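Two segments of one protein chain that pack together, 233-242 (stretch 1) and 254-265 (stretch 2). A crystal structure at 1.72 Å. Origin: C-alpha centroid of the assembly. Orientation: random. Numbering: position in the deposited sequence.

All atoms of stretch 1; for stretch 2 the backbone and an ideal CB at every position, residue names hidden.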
# COMPACT_ATOMS: atom_id res chain seq x y z
N THR A 233 -5.07 -7.47 -7.36
CA THR A 233 -3.69 -7.90 -7.51
C THR A 233 -3.15 -7.21 -8.74
O THR A 233 -3.84 -7.17 -9.76
CB THR A 233 -3.57 -9.42 -7.67
OG1 THR A 233 -2.49 -9.73 -8.57
CG2 THR A 233 -4.85 -10.01 -8.24
N THR A 234 -1.93 -6.66 -8.67
CA THR A 234 -1.40 -5.94 -9.82
C THR A 234 -1.19 -6.85 -11.02
O THR A 234 -1.41 -6.44 -12.17
CB THR A 234 -0.10 -5.17 -9.48
OG1 THR A 234 0.96 -6.10 -9.23
CG2 THR A 234 -0.34 -4.29 -8.25
N VAL A 235 -0.80 -8.10 -10.75
CA VAL A 235 -0.61 -9.07 -11.82
C VAL A 235 -1.96 -9.38 -12.45
O VAL A 235 -2.09 -9.44 -13.67
CB VAL A 235 0.01 -10.39 -11.30
CG1 VAL A 235 0.00 -11.45 -12.38
CG2 VAL A 235 1.43 -10.15 -10.81
N GLY A 236 -2.96 -9.57 -11.60
CA GLY A 236 -4.26 -10.02 -12.03
C GLY A 236 -5.00 -9.00 -12.87
O GLY A 236 -5.57 -9.32 -13.90
N ILE A 237 -4.98 -7.75 -12.42
CA ILE A 237 -5.72 -6.72 -13.14
C ILE A 237 -5.08 -6.46 -14.51
O ILE A 237 -5.79 -6.26 -15.52
CB ILE A 237 -5.84 -5.43 -12.28
CG1 ILE A 237 -6.79 -4.43 -12.94
CG2 ILE A 237 -4.47 -4.80 -12.05
CD1 ILE A 237 -6.92 -3.14 -12.15
N ALA A 238 -3.76 -6.53 -14.57
CA ALA A 238 -3.05 -6.36 -15.84
C ALA A 238 -3.35 -7.49 -16.82
O ALA A 238 -3.49 -7.26 -18.03
CB ALA A 238 -1.54 -6.25 -15.60
N ALA A 239 -3.45 -8.71 -16.31
CA ALA A 239 -3.73 -9.85 -17.17
C ALA A 239 -5.18 -9.84 -17.64
O ALA A 239 -5.46 -10.16 -18.79
CB ALA A 239 -3.42 -11.14 -16.44
N ALA A 240 -6.09 -9.47 -16.75
CA ALA A 240 -7.50 -9.38 -17.13
C ALA A 240 -7.71 -8.29 -18.18
O ALA A 240 -8.44 -8.48 -19.14
CB ALA A 240 -8.38 -9.13 -15.92
N SER A 241 -7.06 -7.15 -17.97
CA SER A 241 -7.16 -6.04 -18.91
C SER A 241 -6.60 -6.43 -20.27
O SER A 241 -7.18 -6.10 -21.31
CB SER A 241 -6.39 -4.83 -18.38
OG SER A 241 -6.88 -4.46 -17.11
N ARG A 242 -5.48 -7.14 -20.25
CA ARG A 242 -4.86 -7.58 -21.49
C ARG A 242 -5.79 -8.52 -22.24
O ARG A 242 -5.89 -8.46 -23.46
CB ARG A 242 -3.50 -8.23 -21.26
CG ARG A 242 -2.73 -8.50 -22.55
CD ARG A 242 -1.32 -9.00 -22.28
NE ARG A 242 -1.32 -10.35 -21.73
CZ ARG A 242 -1.08 -10.64 -20.45
NH1 ARG A 242 -1.10 -11.90 -20.04
NH2 ARG A 242 -0.84 -9.66 -19.58
N UNK A 254 -16.37 -4.21 -17.51
CA UNK A 254 -15.42 -3.31 -16.87
C UNK A 254 -14.38 -4.12 -16.11
O UNK A 254 -14.68 -5.20 -15.61
CB UNK A 254 -16.14 -2.34 -15.93
N UNK A 255 -13.17 -3.59 -16.03
CA UNK A 255 -12.12 -4.20 -15.23
C UNK A 255 -11.64 -3.17 -14.22
O UNK A 255 -11.30 -2.05 -14.60
CB UNK A 255 -10.97 -4.70 -16.10
N UNK A 256 -11.63 -3.52 -12.94
CA UNK A 256 -11.04 -2.64 -11.92
C UNK A 256 -10.25 -3.48 -10.91
O UNK A 256 -10.07 -4.67 -11.12
CB UNK A 256 -12.12 -1.83 -11.21
N UNK A 257 -9.76 -2.87 -9.84
CA UNK A 257 -8.91 -3.60 -8.92
C UNK A 257 -7.71 -2.79 -8.46
O UNK A 257 -7.77 -1.56 -8.40
CB UNK A 257 -8.43 -4.90 -9.57
N UNK A 258 -6.63 -3.47 -8.13
CA UNK A 258 -5.43 -2.81 -7.62
C UNK A 258 -4.32 -3.00 -8.62
O UNK A 258 -3.93 -4.13 -8.92
CB UNK A 258 -5.03 -3.35 -6.25
N UNK A 259 -3.82 -1.90 -9.17
CA UNK A 259 -2.86 -1.99 -10.25
C UNK A 259 -1.69 -1.03 -10.13
O UNK A 259 -1.72 -0.09 -9.33
CB UNK A 259 -3.57 -1.75 -11.58
N UNK A 260 -0.65 -1.29 -10.92
CA UNK A 260 0.51 -0.41 -11.00
C UNK A 260 0.35 0.53 -12.20
O UNK A 260 0.13 0.08 -13.32
CB UNK A 260 1.80 -1.22 -11.11
N UNK A 261 0.45 1.85 -11.96
CA UNK A 261 0.19 2.89 -12.97
C UNK A 261 0.94 2.73 -14.29
O UNK A 261 0.33 2.96 -15.34
CB UNK A 261 0.54 4.26 -12.38
N UNK A 262 2.22 2.36 -14.26
CA UNK A 262 2.99 2.17 -15.50
C UNK A 262 2.53 0.96 -16.31
O UNK A 262 2.50 0.99 -17.54
CB UNK A 262 4.48 2.02 -15.17
N UNK A 263 2.19 -0.12 -15.61
CA UNK A 263 1.77 -1.36 -16.25
C UNK A 263 0.37 -1.19 -16.81
O UNK A 263 0.02 -1.75 -17.85
CB UNK A 263 1.82 -2.53 -15.27
N UNK A 264 -0.43 -0.38 -16.10
CA UNK A 264 -1.84 -0.19 -16.42
C UNK A 264 -2.11 0.95 -17.42
O UNK A 264 -3.19 1.03 -17.99
CB UNK A 264 -2.61 0.08 -15.13
N UNK A 265 -1.11 1.81 -17.63
CA UNK A 265 -1.31 3.00 -18.45
C UNK A 265 -1.87 2.69 -19.84
O UNK A 265 -2.85 3.29 -20.27
CB UNK A 265 0.02 3.75 -18.59

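Stretch 1 is a helix beginning after Thr 233; stretch 2 runs antiparallel to it as a strand, then turns into a second helix nearly parallel to the first.

Position 254 lies out of reach of stretch 1, which asks nothing of it; it is Ala 254.

At position 255 the CA-to-CB bond points toward the helix, with the ideal CB 4.2 Å from Ser 241 OG and Ala 240 and Ile 237 close by. An aliphatic residue such as valine, leucine or isoleucine would suit. Ile 255 packs its CG2 3.9 Å from Ile 237 CG1 and 3.6 Å from Ser 241 OG, and its CD1 is 4.0 Å from Ala 240 CB.

Position 256 points away, so many residues are possible; Thr 256 bonds through OG1 elsewhere in the structure.

Position 257 is decided by its backbone. With phi 137° and psi -151°, a CB would jam against the preceding carbonyl oxygen, and it would also sit 3.5 Å from Ile 237 CD1. Gly 257 is the natural answer.

At position 258 the CB points sideways, and stretch 1 singles out no type. Leu 258 passes beside the start of the helix, its CB 4.2 Å from Thr 233 N. The CA-H...O contact of its carbonyl O with Thr 234 CA, at 3.2 Å, belongs to the backbone.

Position 259 has ordinary angles, but its ideal CB would be only 3.2 Å from Ile 237 CG2. A very small residue is favoured, and Gly 259 brings its CA to 3.7 Å from that CG2.

Position 260 points sideways near Thr 234, whose methyl invites an apolar partner. Leu 260 supplies it, with CG 3.8 Å from Thr 234 CG2.

Stretch 1 asks nothing of 261 and 262. Pro 261 suits a helix's first turn, where its missing amide proton costs little; Asn 262 follows.

Position 263 points toward Ala 238, near the Thr 234 carbonyl and hydroxyl, which a long polar side chain could exploit, directly or through water. Gln 263 lays NE2 3.5 Å from Ala 238 CB, and OE1 accepts from two waters, one also donating to Thr 234 O, the other hydrogen-bonded to Thr 234 OG1.

At position 264 the CB points sideways; a long apolar side chain could reach Ile 237 and Ala 238. Met 264, present as selenomethionine, brings CE to 3.8 Å from Ile 237 CD1 and SE to 4.2 Å from Ala 238 CB.

Position 265 is out of reach too; Arg 265 donates from NH1 to Asn 262 OD1, a very short 2.4 Å.

Stretch 2 254-265: AITGLGLPNQMR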
# COMPACT_ATOMS: atom_id res chain seq x y z
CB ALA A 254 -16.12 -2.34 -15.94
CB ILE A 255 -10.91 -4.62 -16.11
CG1 ILE A 255 -11.35 -5.60 -17.20
CG2 ILE A 255 -9.81 -5.22 -15.25
CD1 ILE A 255 -11.67 -6.99 -16.67
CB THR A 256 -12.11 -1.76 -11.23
OG1 THR A 256 -11.46 -0.80 -10.39
CG2 THR A 256 -13.07 -2.60 -10.40
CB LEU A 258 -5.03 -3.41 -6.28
CG LEU A 258 -6.10 -3.29 -5.19
CD1 LEU A 258 -5.66 -4.09 -3.98
CD2 LEU A 258 -6.36 -1.83 -4.83
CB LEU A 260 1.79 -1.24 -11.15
CG LEU A 260 2.24 -2.00 -9.90
CD1 LEU A 260 3.31 -3.04 -10.24
CD2 LEU A 260 2.76 -1.03 -8.85
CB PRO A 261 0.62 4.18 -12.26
CG PRO A 261 0.30 3.90 -10.83
CD PRO A 261 0.70 2.45 -10.63
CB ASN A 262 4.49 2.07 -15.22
CG ASN A 262 5.12 3.42 -14.89
OD1 ASN A 262 4.50 4.48 -15.05
ND2 ASN A 262 6.38 3.38 -14.45
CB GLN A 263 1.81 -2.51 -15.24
CG GLN A 263 1.69 -3.90 -15.84
CD GLN A 263 1.78 -5.00 -14.79
OE1 GLN A 263 1.66 -4.74 -13.59
NE2 GLN A 263 1.99 -6.23 -15.24
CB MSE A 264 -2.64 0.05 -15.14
CG MSE A 264 -2.74 -1.18 -14.25
SE MSE A 264 -3.63 -2.60 -15.22
CE MSE A 264 -5.36 -1.71 -15.34
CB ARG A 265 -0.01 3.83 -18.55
CG ARG A 265 -0.21 5.19 -19.20
CD ARG A 265 1.10 5.96 -19.32
NE ARG A 265 2.02 5.66 -18.22
CZ ARG A 265 1.97 6.22 -17.02
NH1 ARG A 265 2.84 5.88 -16.09
NH2 ARG A 265 1.03 7.12 -16.75
O HOH W 1 -0.67 -3.70 -12.66
O HOH W 2 2.28 -6.51 -11.74
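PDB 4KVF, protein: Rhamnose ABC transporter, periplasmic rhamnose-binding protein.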